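RmpD (Hexulose-6-phosphate synthase) (Streptococcus mutans, PDB 3EXR) is an enzyme of the HUMPS family that folds as a parallel eight-stranded beta-alpha (TIM) barrel. Local coordinates at residues L5-V10 with E30-E35; I60-T65 with A83-C88. One frame throughout, in Å; residues are numbered along the deposited sequence.

Contacts 1 and 2 are both buried pairings of parallel strands in one closed barrel, each joining the two strands of a beta-alpha-beta unit: 7-12 with 33-36, and 60-67 with 85-89. Strands 33-36 and 60-67 are themselves neighbours, so the contacts form one run of four strands, their centres about 13 Å apart. At the N-terminal end of both, an aspartate just before the second strand, Asp32 or Asp84, takes a backbone N-H of the first. Their barrel-facing chemistry differs: contact 1 has an amide-to-carboxylate bond, Gln9 to Glu35, whereas contact 2 lays Ile60 on Trp85 and then turns polar at Asp64 and Thr87. Val33 packs on Val62 between them.

Contact 1 (L5-V10 with E30-E35)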
ATOM      1  N   LEU A   5     -10.694   8.638  26.669  1.00 19.63           N
ATOM      2  CA  LEU A   5     -10.470   7.209  26.725  1.00 17.18           C
ATOM      3  C   LEU A   5      -9.841   6.710  25.418  1.00 14.71           C
ATOM      4  O   LEU A   5     -10.006   7.335  24.360  1.00 14.66           O
ATOM      5  CB  LEU A   5     -11.797   6.502  26.895  1.00 17.90           C
ATOM      6  CG  LEU A   5     -12.537   6.589  28.229  1.00 19.69           C
ATOM      7  CD1 LEU A   5     -13.835   5.819  28.121  1.00 20.60           C
ATOM      8  CD2 LEU A   5     -11.676   6.022  29.332  1.00 20.55           C
ATOM      9  N   PRO A   6      -9.144   5.573  25.464  1.00 12.13           N
ATOM     10  CA  PRO A   6      -8.750   4.965  24.181  1.00 10.84           C
ATOM     11  C   PRO A   6      -9.964   4.751  23.284  1.00 10.19           C
ATOM     12  O   PRO A   6     -11.025   4.352  23.771  1.00 10.55           O
ATOM     13  CB  PRO A   6      -8.150   3.617  24.583  1.00 10.44           C
ATOM     14  CG  PRO A   6      -7.644   3.858  26.029  1.00 11.01           C
ATOM     15  CD  PRO A   6      -8.682   4.793  26.627  1.00 11.71           C
ATOM     16  N   ASN A   7      -9.774   4.970  21.977  1.00 10.33           N
ATOM     17  CA  ASN A   7     -10.799   4.724  20.989  1.00 10.57           C
ATOM     18  C   ASN A   7     -10.927   3.229  20.738  1.00 10.26           C
ATOM     19  O   ASN A   7      -9.962   2.485  20.871  1.00 10.22           O
ATOM     20  CB  ASN A   7     -10.424   5.380  19.657  1.00 10.95           C
ATOM     21  CG  ASN A   7     -10.485   6.896  19.675  1.00 11.30           C
ATOM     22  OD1 ASN A   7      -9.565   7.556  19.152  1.00 14.44           O
ATOM     23  ND2 ASN A   7     -11.566   7.468  20.211  1.00 10.24           N
ATOM     24  N   LEU A   8     -12.137   2.803  20.377  1.00  9.86           N
ATOM     25  CA  LEU A   8     -12.366   1.535  19.747  1.00  9.79           C
ATOM     26  C   LEU A   8     -12.549   1.793  18.252  1.00  9.57           C
ATOM     27  O   LEU A   8     -13.448   2.532  17.848  1.00 10.03           O
ATOM     28  CB  LEU A   8     -13.626   0.865  20.295  1.00  9.89           C
ATOM     29  CG  LEU A   8     -14.037  -0.410  19.542  1.00 10.11           C
ATOM     30  CD1 LEU A   8     -12.905  -1.434  19.413  1.00 11.56           C
ATOM     31  CD2 LEU A   8     -15.249  -1.046  20.157  1.00 10.67           C
ATOM     32  N   GLN A   9     -11.701   1.156  17.458  1.00  9.12           N
ATOM     33  CA  GLN A   9     -11.737   1.243  15.999  1.00  8.65           C
ATOM     34  C   GLN A   9     -12.048  -0.123  15.428  1.00  9.18           C
ATOM     35  O   GLN A   9     -11.525  -1.121  15.910  1.00  9.28           O
ATOM     36  CB  GLN A   9     -10.407   1.770  15.497  1.00  8.44           C
ATOM     37  CG  GLN A   9     -10.212   1.724  14.017  1.00  8.00           C
ATOM     38  CD  GLN A   9      -8.975   2.522  13.583  1.00  9.30           C
ATOM     39  OE1 GLN A   9      -8.643   3.512  14.208  1.00  9.34           O
ATOM     40  NE2 GLN A   9      -8.317   2.091  12.524  1.00  8.14           N
ATOM     41  N   VAL A  10     -12.876  -0.156  14.381  1.00  9.44           N
ATOM     42  CA  VAL A  10     -13.112  -1.396  13.639  1.00  9.66           C
ATOM     43  C   VAL A  10     -12.509  -1.291  12.239  1.00  9.32           C
ATOM     44  O   VAL A  10     -12.760  -0.323  11.520  1.00  9.39           O
ATOM     45  CB  VAL A  10     -14.626  -1.776  13.530  1.00  9.67           C
ATOM     46  CG1 VAL A  10     -15.432  -0.710  12.773  1.00 11.86           C
ATOM     47  CG2 VAL A  10     -14.794  -3.107  12.850  1.00 10.84           C
ATOM     48  N   GLU A  30     -21.467   1.559  17.897  1.00 15.35           N
ATOM     49  CA  GLU A  30     -20.779   1.187  19.122  1.00 14.47           C
ATOM     50  C   GLU A  30     -19.295   1.512  19.138  1.00 14.02           C
ATOM     51  O   GLU A  30     -18.653   1.396  20.180  1.00 14.37           O
ATOM     52  CB  GLU A  30     -20.968  -0.299  19.394  1.00 14.30           C
ATOM     53  CG  GLU A  30     -22.426  -0.741  19.471  1.00 15.58           C
ATOM     54  CD  GLU A  30     -23.206  -0.092  20.612  1.00 16.67           C
ATOM     55  OE1 GLU A  30     -22.613   0.204  21.675  1.00 16.60           O
ATOM     56  OE2 GLU A  30     -24.432   0.121  20.434  1.00 17.71           O
ATOM     57  N   VAL A  31     -18.744   1.913  17.989  1.00 11.68           N
ATOM     58  CA  VAL A  31     -17.313   2.186  17.875  1.00 11.46           C
ATOM     59  C   VAL A  31     -17.073   3.668  17.708  1.00 10.79           C
ATOM     60  O   VAL A  31     -18.003   4.425  17.416  1.00 11.99           O
ATOM     61  CB  VAL A  31     -16.643   1.377  16.704  1.00 11.15           C
ATOM     62  CG1 VAL A  31     -16.972  -0.111  16.860  1.00 11.47           C
ATOM     63  CG2 VAL A  31     -17.073   1.884  15.337  1.00 12.87           C
ATOM     64  N   ASP A  32     -15.823   4.075  17.904  1.00 10.65           N
ATOM     65  CA  ASP A  32     -15.413   5.474  17.766  1.00 10.44           C
ATOM     66  C   ASP A  32     -14.843   5.776  16.382  1.00 10.83           C
ATOM     67  O   ASP A  32     -14.876   6.923  15.927  1.00 11.18           O
ATOM     68  CB  ASP A  32     -14.350   5.784  18.820  1.00 11.20           C
ATOM     69  CG  ASP A  32     -14.826   5.472  20.200  1.00 12.29           C
ATOM     70  OD1 ASP A  32     -15.864   6.070  20.564  1.00 13.18           O
ATOM     71  OD2 ASP A  32     -14.218   4.643  20.911  1.00 13.05           O
ATOM     72  N   VAL A  33     -14.246   4.762  15.768  1.00  9.98           N
ATOM     73  CA  VAL A  33     -13.556   4.949  14.481  1.00  8.79           C
ATOM     74  C   VAL A  33     -13.866   3.762  13.542  1.00  9.63           C
ATOM     75  O   VAL A  33     -13.833   2.604  13.976  1.00  8.63           O
ATOM     76  CB  VAL A  33     -12.009   5.004  14.668  1.00  9.24           C
ATOM     77  CG1 VAL A  33     -11.295   5.368  13.401  1.00  8.03           C
ATOM     78  CG2 VAL A  33     -11.591   5.926  15.825  1.00  7.52           C
ATOM     79  N   ILE A  34     -14.180   4.058  12.281  1.00  9.11           N
ATOM     80  CA  ILE A  34     -14.426   3.022  11.262  1.00  9.71           C
ATOM     81  C   ILE A  34     -13.375   3.150  10.170  1.00  8.34           C
ATOM     82  O   ILE A  34     -13.149   4.232   9.635  1.00  8.59           O
ATOM     83  CB  ILE A  34     -15.844   3.141  10.642  1.00 10.18           C
ATOM     84  CG1 ILE A  34     -16.897   3.036  11.737  1.00 11.84           C
ATOM     85  CG2 ILE A  34     -16.074   2.037   9.623  1.00 10.93           C
ATOM     86  CD1 ILE A  34     -18.227   3.482  11.339  1.00 13.11           C
ATOM     87  N   GLU A  35     -12.751   2.029   9.828  1.00  7.65           N
ATOM     88  CA  GLU A  35     -11.597   2.014   8.918  1.00  7.67           C
ATOM     89  C   GLU A  35     -11.887   1.155   7.684  1.00  7.49           C
ATOM     90  O   GLU A  35     -12.220  -0.023   7.791  1.00  7.62           O
ATOM     91  CB  GLU A  35     -10.346   1.470   9.622  1.00  7.18           C
ATOM     92  CG  GLU A  35      -9.170   1.209   8.687  1.00  8.23           C
ATOM     93  CD  GLU A  35      -7.919   0.780   9.428  1.00  9.58           C
ATOM     94  OE1 GLU A  35      -8.031   0.137  10.504  1.00  9.99           O
ATOM     95  OE2 GLU A  35      -6.802   1.119   8.961  1.00 11.76           O
TER
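Leu8 lays its CD2 methyl against CG1 of Val31, 3.8 Å away, while CG2 of the same valine meets CG1 of Val10. The forked Val31 thus fits between Leu8 and Val10, two residues pointing to one side of their strand, and CG1 of Ile34 adds a looser touch on Val10. On the other face Val33 is the bump: its CB and CG1 lie against the extended chain of Gln9, with CG1 3.3 Å from Gln9 OE1, and its CG2 reaches CB of Asn7. Gln9 CG stands anti to the backbone N (chi1 171°), and the chain carries its amide past Val33. There Gln9 NE2 gives a 2.8 Å bond to Glu35 OE1, which it meets from above the carboxylate plane; the two flat groups are turned 79° apart.

Leu8 O accepts from both Asp32 N and Val33 N, and the ladder joining the parallel strands of this beta-alpha-beta unit in the barrel wall continues through Val10 N to Val33 O and Glu35 N to Val10 O. Helix 205-220 packs on Pro6 and Leu8. Asp32 suits the strand's entrance because its short side chain lets OD2 take Leu8 N through its anti lone pair at 2.8 Å, nearly straight at 173°. Lys213 forms a salt bridge with the same oxygen, which probably favours a charged carboxylate. Chemically, backbone and charge hold the entrance, aliphatic fit one face, and Val33 packing plus the amide-carboxylate bond the other.

Contact 2 (I60-T65 with A83-C88); sequences IIVADT and ADWMTC
Ile60 CG2 stands anti to the backbone N and Trp85 CG anti to its carbonyl carbon (chi1 -60°), and these torsions help set the methyl over the indole. Ile60 CG2 lies 3.6 Å from the centroid of the six-membered ring of Trp85, only 5° off its normal, a CH-pi contact that suits a branched aliphatic beside a broad aromatic. CD1 of Ile60 reaches CZ2 and CH2, and Val62 CG2 comes obliquely to Trp85 CE3 at 3.6 Å. Asp84 OD2 takes Ile61 N on its anti side at 3.1 Å, while Ile61 O accepts from Asp84 N and Trp85 N; the carboxylate also pairs with Arg53 and Lys111. The small Ala63 and Ala83 touch through their CB atoms, 4.0 Å apart. Farther on, Thr87 OG1 donates to the anti lone pair of Asp64 OD1 at 2.7 Å and accepts from Lys66 N, a double role that suits a hydroxyl; Lys66 NZ forms a salt bridge with Asp64 OD2. In the barrel, strands 33-36 and 113-117 flank the pair, Val33 and Gln115 both touching Trp85, while helix 47-55 packs on Ile61 and Ala83, and helix 71-79 on Ala63, Thr65 and Met86.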
ATOM      1  N   ILE A  60     -15.206   9.032  13.263  1.00 11.57           N
ATOM      2  CA  ILE A  60     -13.899   9.175  12.610  1.00 10.00           C
ATOM      3  C   ILE A  60     -13.784   8.075  11.539  1.00  9.33           C
ATOM      4  O   ILE A  60     -14.084   6.926  11.810  1.00  8.41           O
ATOM      5  CB  ILE A  60     -12.744   9.066  13.629  1.00 10.60           C
ATOM      6  CG1 ILE A  60     -12.789  10.249  14.609  1.00 11.35           C
ATOM      7  CG2 ILE A  60     -11.411   9.036  12.898  1.00 11.10           C
ATOM      8  CD1 ILE A  60     -11.944  10.074  15.886  1.00 14.32           C
ATOM      9  N   ILE A  61     -13.379   8.437  10.317  1.00  9.01           N
ATOM     10  CA  ILE A  61     -13.232   7.467   9.222  1.00  9.38           C
ATOM     11  C   ILE A  61     -11.783   7.450   8.741  1.00  8.75           C
ATOM     12  O   ILE A  61     -11.198   8.496   8.482  1.00  8.06           O
ATOM     13  CB  ILE A  61     -14.166   7.822   8.048  1.00  9.51           C
ATOM     14  CG1 ILE A  61     -15.626   7.704   8.471  1.00 11.18           C
ATOM     15  CG2 ILE A  61     -13.893   6.934   6.813  1.00  9.78           C
ATOM     16  CD1 ILE A  61     -16.592   8.096   7.464  1.00 14.67           C
ATOM     17  N   VAL A  62     -11.229   6.251   8.630  1.00  8.35           N
ATOM     18  CA  VAL A  62      -9.854   6.017   8.221  1.00  8.24           C
ATOM     19  C   VAL A  62      -9.873   5.392   6.827  1.00  8.35           C
ATOM     20  O   VAL A  62     -10.613   4.433   6.591  1.00  8.62           O
ATOM     21  CB  VAL A  62      -9.150   5.039   9.173  1.00  8.56           C
ATOM     22  CG1 VAL A  62      -7.687   4.846   8.773  1.00  9.42           C
ATOM     23  CG2 VAL A  62      -9.242   5.531  10.613  1.00  9.39           C
ATOM     24  N   ALA A  63      -9.122   6.010   5.914  1.00  7.31           N
ATOM     25  CA  ALA A  63      -8.826   5.399   4.602  1.00  7.56           C
ATOM     26  C   ALA A  63      -7.439   4.755   4.746  1.00  7.56           C
ATOM     27  O   ALA A  63      -6.411   5.439   4.751  1.00  7.82           O
ATOM     28  CB  ALA A  63      -8.833   6.442   3.508  1.00  8.26           C
ATOM     29  N   ASP A  64      -7.412   3.427   4.818  1.00  7.24           N
ATOM     30  CA  ASP A  64      -6.172   2.696   5.073  1.00  7.72           C
ATOM     31  C   ASP A  64      -5.499   2.392   3.739  1.00  7.38           C
ATOM     32  O   ASP A  64      -5.497   1.265   3.291  1.00  7.96           O
ATOM     33  CB  ASP A  64      -6.502   1.439   5.870  1.00  8.33           C
ATOM     34  CG  ASP A  64      -5.306   0.575   6.190  1.00  9.52           C
ATOM     35  OD1 ASP A  64      -4.154   1.034   6.209  1.00  9.41           O
ATOM     36  OD2 ASP A  64      -5.504  -0.635   6.447  1.00 11.76           O
ATOM     37  N   THR A  65      -4.909   3.416   3.125  1.00  7.19           N
ATOM     38  CA  THR A  65      -4.278   3.232   1.816  1.00  7.66           C
ATOM     39  C   THR A  65      -2.831   2.739   1.891  1.00  8.05           C
ATOM     40  O   THR A  65      -2.273   2.310   0.889  1.00  8.79           O
ATOM     41  CB  THR A  65      -4.248   4.536   1.013  1.00  7.66           C
ATOM     42  OG1 THR A  65      -3.538   5.529   1.756  1.00 10.27           O
ATOM     43  CG2 THR A  65      -5.634   5.076   0.807  1.00  8.60           C
ATOM     44  N   ALA A  83     -12.712  11.041   4.219  1.00 10.19           N
ATOM     45  CA  ALA A  83     -11.802  10.510   5.236  1.00 10.34           C
ATOM     46  C   ALA A  83     -11.301  11.559   6.214  1.00 10.26           C
ATOM     47  O   ALA A  83     -11.030  12.719   5.835  1.00 10.22           O
ATOM     48  CB  ALA A  83     -10.598   9.808   4.599  1.00 10.64           C
ATOM     49  N   ASP A  84     -11.122  11.128   7.465  1.00  9.75           N
ATOM     50  CA  ASP A  84     -10.417  11.936   8.464  1.00  8.55           C
ATOM     51  C   ASP A  84      -8.930  11.607   8.551  1.00  8.56           C
ATOM     52  O   ASP A  84      -8.077  12.506   8.529  1.00  8.65           O
ATOM     53  CB  ASP A  84     -11.068  11.723   9.832  1.00  9.17           C
ATOM     54  CG  ASP A  84     -12.499  12.239   9.877  1.00  8.39           C
ATOM     55  OD1 ASP A  84     -12.755  13.415   9.480  1.00 10.43           O
ATOM     56  OD2 ASP A  84     -13.382  11.488  10.330  1.00 11.26           O
ATOM     57  N   TRP A  85      -8.626  10.313   8.645  1.00  8.70           N
ATOM     58  CA  TRP A  85      -7.270   9.823   8.789  1.00  8.77           C
ATOM     59  C   TRP A  85      -6.936   8.975   7.590  1.00  9.31           C
ATOM     60  O   TRP A  85      -7.791   8.274   7.090  1.00  9.60           O
ATOM     61  CB  TRP A  85      -7.105   8.967  10.035  1.00  8.94           C
ATOM     62  CG  TRP A  85      -7.418   9.694  11.312  1.00  9.55           C
ATOM     63  CD1 TRP A  85      -7.507  11.041  11.481  1.00  9.95           C
ATOM     64  CD2 TRP A  85      -7.698   9.106  12.590  1.00 11.49           C
ATOM     65  NE1 TRP A  85      -7.817  11.332  12.788  1.00 11.09           N
ATOM     66  CE2 TRP A  85      -7.939  10.164  13.492  1.00 10.83           C
ATOM     67  CE3 TRP A  85      -7.776   7.788  13.060  1.00 11.52           C
ATOM     68  CZ2 TRP A  85      -8.247   9.947  14.834  1.00 11.51           C
ATOM     69  CZ3 TRP A  85      -8.094   7.564  14.404  1.00 10.13           C
ATOM     70  CH2 TRP A  85      -8.332   8.641  15.268  1.00  9.41           C
ATOM     71  N   MET A  86      -5.693   9.076   7.132  1.00  9.75           N
ATOM     72  CA  MET A  86      -5.180   8.174   6.104  1.00  9.16           C
ATOM     73  C   MET A  86      -3.859   7.567   6.568  1.00  8.78           C
ATOM     74  O   MET A  86      -3.019   8.258   7.176  1.00  8.81           O
ATOM     75  CB  MET A  86      -4.957   8.903   4.783  1.00  9.42           C
ATOM     76  CG  MET A  86      -4.680   7.954   3.639  1.00  8.28           C
ATOM     77  SD  MET A  86      -4.265   8.708   2.071  1.00 11.61           S
ATOM     78  CE  MET A  86      -2.540   9.191   2.291  1.00 10.86           C
ATOM     79  N   THR A  87      -3.648   6.290   6.253  1.00  8.01           N
ATOM     80  CA  THR A  87      -2.360   5.672   6.522  1.00  8.07           C
ATOM     81  C   THR A  87      -1.337   5.870   5.403  1.00  8.82           C
ATOM     82  O   THR A  87      -1.652   5.803   4.200  1.00  8.15           O
ATOM     83  CB  THR A  87      -2.487   4.161   6.842  1.00  7.90           C
ATOM     84  OG1 THR A  87      -3.079   3.469   5.741  1.00  8.77           O
ATOM     85  CG2 THR A  87      -3.384   3.914   8.082  1.00  7.70           C
ATOM     86  N   CYS A  88      -0.082   6.069   5.815  1.00  8.95           N
ATOM     87  CA  CYS A  88       1.069   5.943   4.921  1.00  8.90           C
ATOM     88  C   CYS A  88       1.918   4.822   5.464  1.00  9.06           C
ATOM     89  O   CYS A  88       2.100   4.712   6.699  1.00 10.28           O
ATOM     90  CB  CYS A  88       1.926   7.200   4.932  1.00  9.81           C
ATOM     91  SG  CYS A  88       1.324   8.576   3.957  1.00 10.57           S
TER